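Local coordinates for protein GH18329p (Drosophila melanogaster, PDB 5YGB) that takes part in piRNA metabolism and transposon repression, its Tudor domain binding the N-terminal tail of Piwi, likely to recruit Piwi proteins to the piRNA biogenesis machinery in the nuage, at residues V167-P173 / E185-G191; P15-Q21 / Q122-L128. The protein carries 1 engineered substitution. All coordinates share one frame; numbering follows the deposited sequence.

Contact 1: V167-P173 / E185-G191; sequences VTYKERP and EGTPLPG
A classic beta bulge, with Val167 and Thr168 both facing Gly191, starts this antiparallel pairing in the SN-like (OB-type) part of the extended Tudor domain. Val167 N gives a nearly straight bond of 2.9 Å to Gly191 O, whereas the bond from Thr168 N to the same oxygen is weak. Past the bulge the ladder is regular: Lys170 and Leu189 form a hydrogen-bonded pair that exchanges two backbone bonds, Leu189 N lying 2.8 Å from Lys170 O. On one face the ring of Tyr169 meets two prolines, its CD1 lying 3.9 Å from Pro188 CB and its CE1 4.0 Å from Pro190 CB. On the other, Lys170 and Leu189 run side by side, CG of Lys170 lying 3.9 Å from CB of Leu189.

Where the strands give way to loop, Arg172 takes over the contact. Its chain is extended from CG to NE (chi2 -167°, chi3 175°) and crosses Leu189 at about a right angle. CD1 of Leu189 sits over one guanidinium face, 3.6 Å from NH2 of Arg172, while NH1 donates to Thr187 OG1 at 2.9 Å. That hydroxyl also donates to Lys184 O, so two bonds fix its rotation. NH2 of Arg172 makes a salt bridge with Glu125, on strand 124-128; the same strand supplies Phe127, which packs against Thr168 and Leu189 and receives Lys170 in a cation-pi contact.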
# COMPACT_ATOMS: atom_id res chain seq x y z
N VAL A 167 -7.98 17.18 -2.11
CA VAL A 167 -8.10 18.63 -2.00
C VAL A 167 -6.81 19.37 -2.36
O VAL A 167 -6.81 20.60 -2.45
CB VAL A 167 -8.54 19.07 -0.58
CG1 VAL A 167 -9.92 18.51 -0.25
CG2 VAL A 167 -7.50 18.66 0.46
N THR A 168 -5.72 18.63 -2.56
CA THR A 168 -4.45 19.24 -2.92
C THR A 168 -3.49 18.17 -3.43
O THR A 168 -3.80 16.98 -3.37
CB THR A 168 -3.81 19.98 -1.71
OG1 THR A 168 -2.70 20.79 -2.15
CG2 THR A 168 -3.33 18.99 -0.66
N TYR A 169 -2.35 18.60 -3.95
CA TYR A 169 -1.26 17.72 -4.40
C TYR A 169 0.07 18.26 -3.91
O TYR A 169 0.24 19.48 -3.78
CB TYR A 169 -1.19 17.61 -5.93
CG TYR A 169 -2.32 16.85 -6.57
CD1 TYR A 169 -2.28 15.47 -6.67
CD2 TYR A 169 -3.42 17.52 -7.08
CE1 TYR A 169 -3.33 14.77 -7.25
CE2 TYR A 169 -4.46 16.84 -7.66
CZ TYR A 169 -4.41 15.47 -7.74
OH TYR A 169 -5.46 14.80 -8.31
N LYS A 170 1.03 17.37 -3.67
CA LYS A 170 2.38 17.79 -3.34
C LYS A 170 3.36 17.02 -4.19
O LYS A 170 3.16 15.85 -4.49
CB LYS A 170 2.68 17.61 -1.84
CG LYS A 170 3.12 16.21 -1.44
CD LYS A 170 3.89 16.22 -0.12
CE LYS A 170 2.98 16.55 1.05
NZ LYS A 170 3.64 16.31 2.38
N GLU A 171 4.42 17.70 -4.61
CA GLU A 171 5.47 17.06 -5.36
C GLU A 171 6.15 16.03 -4.48
O GLU A 171 6.48 16.32 -3.33
CB GLU A 171 6.48 18.10 -5.85
CG GLU A 171 7.11 17.77 -7.18
CD GLU A 171 8.21 18.74 -7.55
OE1 GLU A 171 8.70 19.46 -6.65
OE2 GLU A 171 8.57 18.79 -8.74
N ARG A 172 6.35 14.83 -5.01
CA ARG A 172 7.08 13.81 -4.28
C ARG A 172 8.51 14.26 -4.05
O ARG A 172 9.17 14.75 -4.96
CB ARG A 172 7.06 12.48 -5.03
CG ARG A 172 5.90 11.59 -4.66
CD ARG A 172 6.10 10.18 -5.19
NE ARG A 172 5.04 9.28 -4.75
CZ ARG A 172 3.89 9.10 -5.39
NH1 ARG A 172 3.63 9.76 -6.50
NH2 ARG A 172 2.99 8.25 -4.91
N PRO A 173 8.99 14.11 -2.81
CA PRO A 173 10.39 14.41 -2.49
C PRO A 173 11.33 13.39 -3.12
O PRO A 173 10.87 12.39 -3.67
CB PRO A 173 10.42 14.33 -0.96
CG PRO A 173 9.34 13.37 -0.63
CD PRO A 173 8.25 13.62 -1.63
N GLU A 185 10.46 10.90 -7.89
CA GLU A 185 10.56 12.31 -7.53
C GLU A 185 9.90 13.18 -8.60
O GLU A 185 10.09 12.96 -9.79
CB GLU A 185 12.03 12.70 -7.37
CG GLU A 185 12.30 14.20 -7.31
CD GLU A 185 13.78 14.52 -7.39
OE1 GLU A 185 14.60 13.58 -7.32
OE2 GLU A 185 14.12 15.72 -7.51
N GLY A 186 9.10 14.14 -8.16
CA GLY A 186 8.45 15.07 -9.08
C GLY A 186 7.02 14.72 -9.43
O GLY A 186 6.28 15.56 -9.94
N THR A 187 6.63 13.47 -9.17
CA THR A 187 5.27 13.03 -9.44
C THR A 187 4.31 13.55 -8.36
O THR A 187 4.74 13.85 -7.25
CB THR A 187 5.19 11.49 -9.52
OG1 THR A 187 5.65 10.93 -8.28
CG2 THR A 187 6.06 10.97 -10.65
N PRO A 188 3.02 13.66 -8.69
CA PRO A 188 2.09 14.28 -7.73
C PRO A 188 1.51 13.29 -6.71
O PRO A 188 0.93 12.27 -7.07
CB PRO A 188 0.99 14.84 -8.64
CG PRO A 188 0.98 13.93 -9.80
CD PRO A 188 2.38 13.41 -9.99
N LEU A 189 1.70 13.62 -5.44
CA LEU A 189 1.10 12.87 -4.34
C LEU A 189 -0.22 13.53 -3.93
O LEU A 189 -0.22 14.71 -3.59
CB LEU A 189 2.08 12.82 -3.17
CG LEU A 189 1.81 11.94 -1.96
CD1 LEU A 189 1.84 10.48 -2.36
CD2 LEU A 189 2.85 12.23 -0.90
N PRO A 190 -1.34 12.80 -4.00
CA PRO A 190 -2.62 13.42 -3.62
C PRO A 190 -2.74 13.65 -2.11
O PRO A 190 -2.39 12.78 -1.32
CB PRO A 190 -3.68 12.41 -4.06
CG PRO A 190 -2.97 11.41 -4.91
CD PRO A 190 -1.53 11.43 -4.50
N GLY A 191 -3.22 14.84 -1.74
CA GLY A 191 -3.51 15.17 -0.36
C GLY A 191 -5.01 15.10 -0.17
O GLY A 191 -5.77 15.73 -0.91

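Contact 2: P15-Q21 / Q122-L128; sequences PTKFWVQ and QAVECFL
Phe18 and Cys126, a hydrogen-bonded antiparallel pair, carry the tightly packed side of this contact. Cys126 N bonds to Phe18 O at 2.8 Å, and CB of Cys126 lies over the face of the Phe18 ring, 4.3 Å from its centroid. With CG between the backbone N and the carbonyl carbon (chi1 61°), the ring's end comes nearer the other strand, CE1 of Phe18 lying 4.1 Å from Leu128 CB and Leu128 N near the ring plane. Val20 extends the apolar patch, its CG2 3.9 Å from Cys126 SG. Phe150, Val192 and Leu194 also meet Phe18, so this face belongs to the core of the SN-like, OB-type portion of the extended Tudor domain, built partly from strands 17-22 and 124-128, far apart in sequence. On the other face, CG of Glu125 lies over the five-membered ring of Trp19, 4.0 Å from its centroid.

The solvent side begins at the Glu125 carboxylate. One water links Trp19 NE1 to OE1, which also takes the salt bridge from Arg172; another donates to OE2 and Thr16 O. Partly exposed Lys17 crosses obliquely, its CG 3.4 Å from Glu125 OE2 but its NZ 4.6 Å, too far for a salt bridge.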
# COMPACT_ATOMS: atom_id res chain seq x y z
N PRO A 15 0.66 9.56 8.98
CA PRO A 15 -0.45 10.35 8.43
C PRO A 15 -0.11 11.04 7.11
O PRO A 15 -1.03 11.41 6.39
CB PRO A 15 -0.71 11.40 9.53
CG PRO A 15 -0.22 10.75 10.79
CD PRO A 15 0.99 9.96 10.37
N THR A 16 1.17 11.20 6.80
CA THR A 16 1.54 11.81 5.52
C THR A 16 2.13 10.79 4.54
O THR A 16 2.69 11.16 3.51
CB THR A 16 2.49 13.01 5.72
OG1 THR A 16 3.55 12.67 6.62
CG2 THR A 16 1.72 14.19 6.30
N LYS A 17 1.94 9.51 4.83
CA LYS A 17 2.27 8.46 3.88
C LYS A 17 1.43 7.22 4.16
O LYS A 17 1.73 6.43 5.04
CB LYS A 17 3.76 8.11 3.93
CG LYS A 17 4.18 7.11 2.86
CD LYS A 17 5.68 6.84 2.91
CE LYS A 17 6.11 5.98 1.73
NZ LYS A 17 7.59 5.77 1.70
N PHE A 18 0.34 7.07 3.41
CA PHE A 18 -0.52 5.91 3.55
C PHE A 18 -1.14 5.59 2.20
O PHE A 18 -0.97 6.33 1.24
CB PHE A 18 -1.60 6.14 4.64
CG PHE A 18 -2.54 7.29 4.36
CD1 PHE A 18 -2.23 8.58 4.78
CD2 PHE A 18 -3.73 7.08 3.68
CE1 PHE A 18 -3.10 9.63 4.52
CE2 PHE A 18 -4.60 8.13 3.43
CZ PHE A 18 -4.27 9.40 3.86
N TRP A 19 -1.87 4.47 2.13
CA TRP A 19 -2.42 4.00 0.86
C TRP A 19 -3.91 3.74 0.99
O TRP A 19 -4.38 3.23 2.01
CB TRP A 19 -1.70 2.72 0.41
CG TRP A 19 -0.28 2.94 -0.04
CD1 TRP A 19 0.16 3.06 -1.33
CD2 TRP A 19 0.88 3.06 0.80
NE1 TRP A 19 1.53 3.26 -1.34
CE2 TRP A 19 1.99 3.26 -0.05
CE3 TRP A 19 1.09 3.02 2.18
CZ2 TRP A 19 3.29 3.42 0.44
CZ3 TRP A 19 2.40 3.18 2.67
CH2 TRP A 19 3.47 3.38 1.79
N VAL A 20 -4.64 4.12 -0.04
CA VAL A 20 -6.08 3.86 -0.08
C VAL A 20 -6.48 3.02 -1.29
O VAL A 20 -5.81 3.04 -2.35
CB VAL A 20 -6.92 5.17 -0.07
CG1 VAL A 20 -6.56 6.02 1.12
CG2 VAL A 20 -6.72 5.94 -1.35
N GLN A 21 -7.58 2.30 -1.12
CA GLN A 21 -8.23 1.51 -2.15
C GLN A 21 -9.63 2.05 -2.34
O GLN A 21 -10.29 2.40 -1.36
CB GLN A 21 -8.33 0.04 -1.74
CG GLN A 21 -6.99 -0.64 -1.45
CD GLN A 21 -7.18 -1.94 -0.70
OE1 GLN A 21 -8.13 -2.10 0.06
NE2 GLN A 21 -6.27 -2.88 -0.91
N GLN A 122 -4.48 -1.36 -7.30
CA GLN A 122 -5.54 -0.81 -6.46
C GLN A 122 -5.12 0.21 -5.41
O GLN A 122 -5.98 0.95 -4.92
CB GLN A 122 -6.29 -1.97 -5.79
CG GLN A 122 -7.11 -2.79 -6.77
CD GLN A 122 -8.25 -1.98 -7.33
OE1 GLN A 122 -9.12 -1.52 -6.59
NE2 GLN A 122 -8.24 -1.77 -8.64
N ALA A 123 -3.85 0.26 -5.02
CA ALA A 123 -3.43 1.15 -3.94
C ALA A 123 -2.93 2.47 -4.47
O ALA A 123 -2.11 2.51 -5.39
CB ALA A 123 -2.35 0.49 -3.08
N VAL A 124 -3.43 3.56 -3.89
CA VAL A 124 -2.92 4.89 -4.20
C VAL A 124 -2.31 5.53 -2.97
O VAL A 124 -2.98 5.67 -1.93
CB VAL A 124 -4.00 5.81 -4.76
CG1 VAL A 124 -3.43 7.20 -5.01
CG2 VAL A 124 -4.57 5.25 -6.05
N GLU A 125 -1.04 5.91 -3.06
CA GLU A 125 -0.34 6.58 -1.98
C GLU A 125 -0.85 8.01 -1.83
O GLU A 125 -0.97 8.74 -2.82
CB GLU A 125 1.18 6.58 -2.22
CG GLU A 125 1.98 6.94 -0.99
CD GLU A 125 3.45 7.17 -1.27
OE1 GLU A 125 3.95 6.66 -2.30
OE2 GLU A 125 4.10 7.86 -0.46
N CYS A 126 -1.14 8.41 -0.59
CA CYS A 126 -1.71 9.72 -0.27
C CYS A 126 -1.03 10.28 0.96
O CYS A 126 -0.34 9.57 1.69
CB CYS A 126 -3.20 9.63 0.04
SG CYS A 126 -4.27 8.98 -1.25
N PHE A 127 -1.27 11.56 1.20
CA PHE A 127 -1.01 12.15 2.51
C PHE A 127 -2.29 12.80 3.04
O PHE A 127 -3.20 13.11 2.27
CB PHE A 127 0.17 13.15 2.46
CG PHE A 127 -0.12 14.44 1.70
CD1 PHE A 127 0.00 14.49 0.32
CD2 PHE A 127 -0.44 15.60 2.38
CE1 PHE A 127 -0.22 15.67 -0.37
CE2 PHE A 127 -0.66 16.78 1.69
CZ PHE A 127 -0.55 16.81 0.31
N LEU A 128 -2.36 12.97 4.35
CA LEU A 128 -3.51 13.64 4.96
C LEU A 128 -3.29 15.13 4.84
O LEU A 128 -2.32 15.66 5.36
CB LEU A 128 -3.67 13.23 6.43
CG LEU A 128 -4.98 13.64 7.11
CD1 LEU A 128 -6.15 12.90 6.47
CD2 LEU A 128 -4.90 13.36 8.61
O HOH W 1 4.08 10.09 1.22
O HOH W 2 3.60 4.05 -3.38

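Overall arrangement
Contacts 1 and 2 show how one sheet can be assembled from distant pieces of chain. Their centres lie about 11 Å apart, and both lie in a mixed five-stranded sheet ordered 5-12, 17-22, 124-128, 188-195, 162-171. Contact 2 comes first along the sequence, bridging the 100 residues that include the Tudor core strands; contact 1 is a later, local hairpin nearer the surface. The parallel neighbours 124-128 and 188-195 splice the two, Pro190 O lying 3.0 Å from Phe127 N in a probable hydrogen bond. The polypeptide before and after the Tudor core thus builds a single SN-like unit, the arrangement that defines an extended Tudor domain.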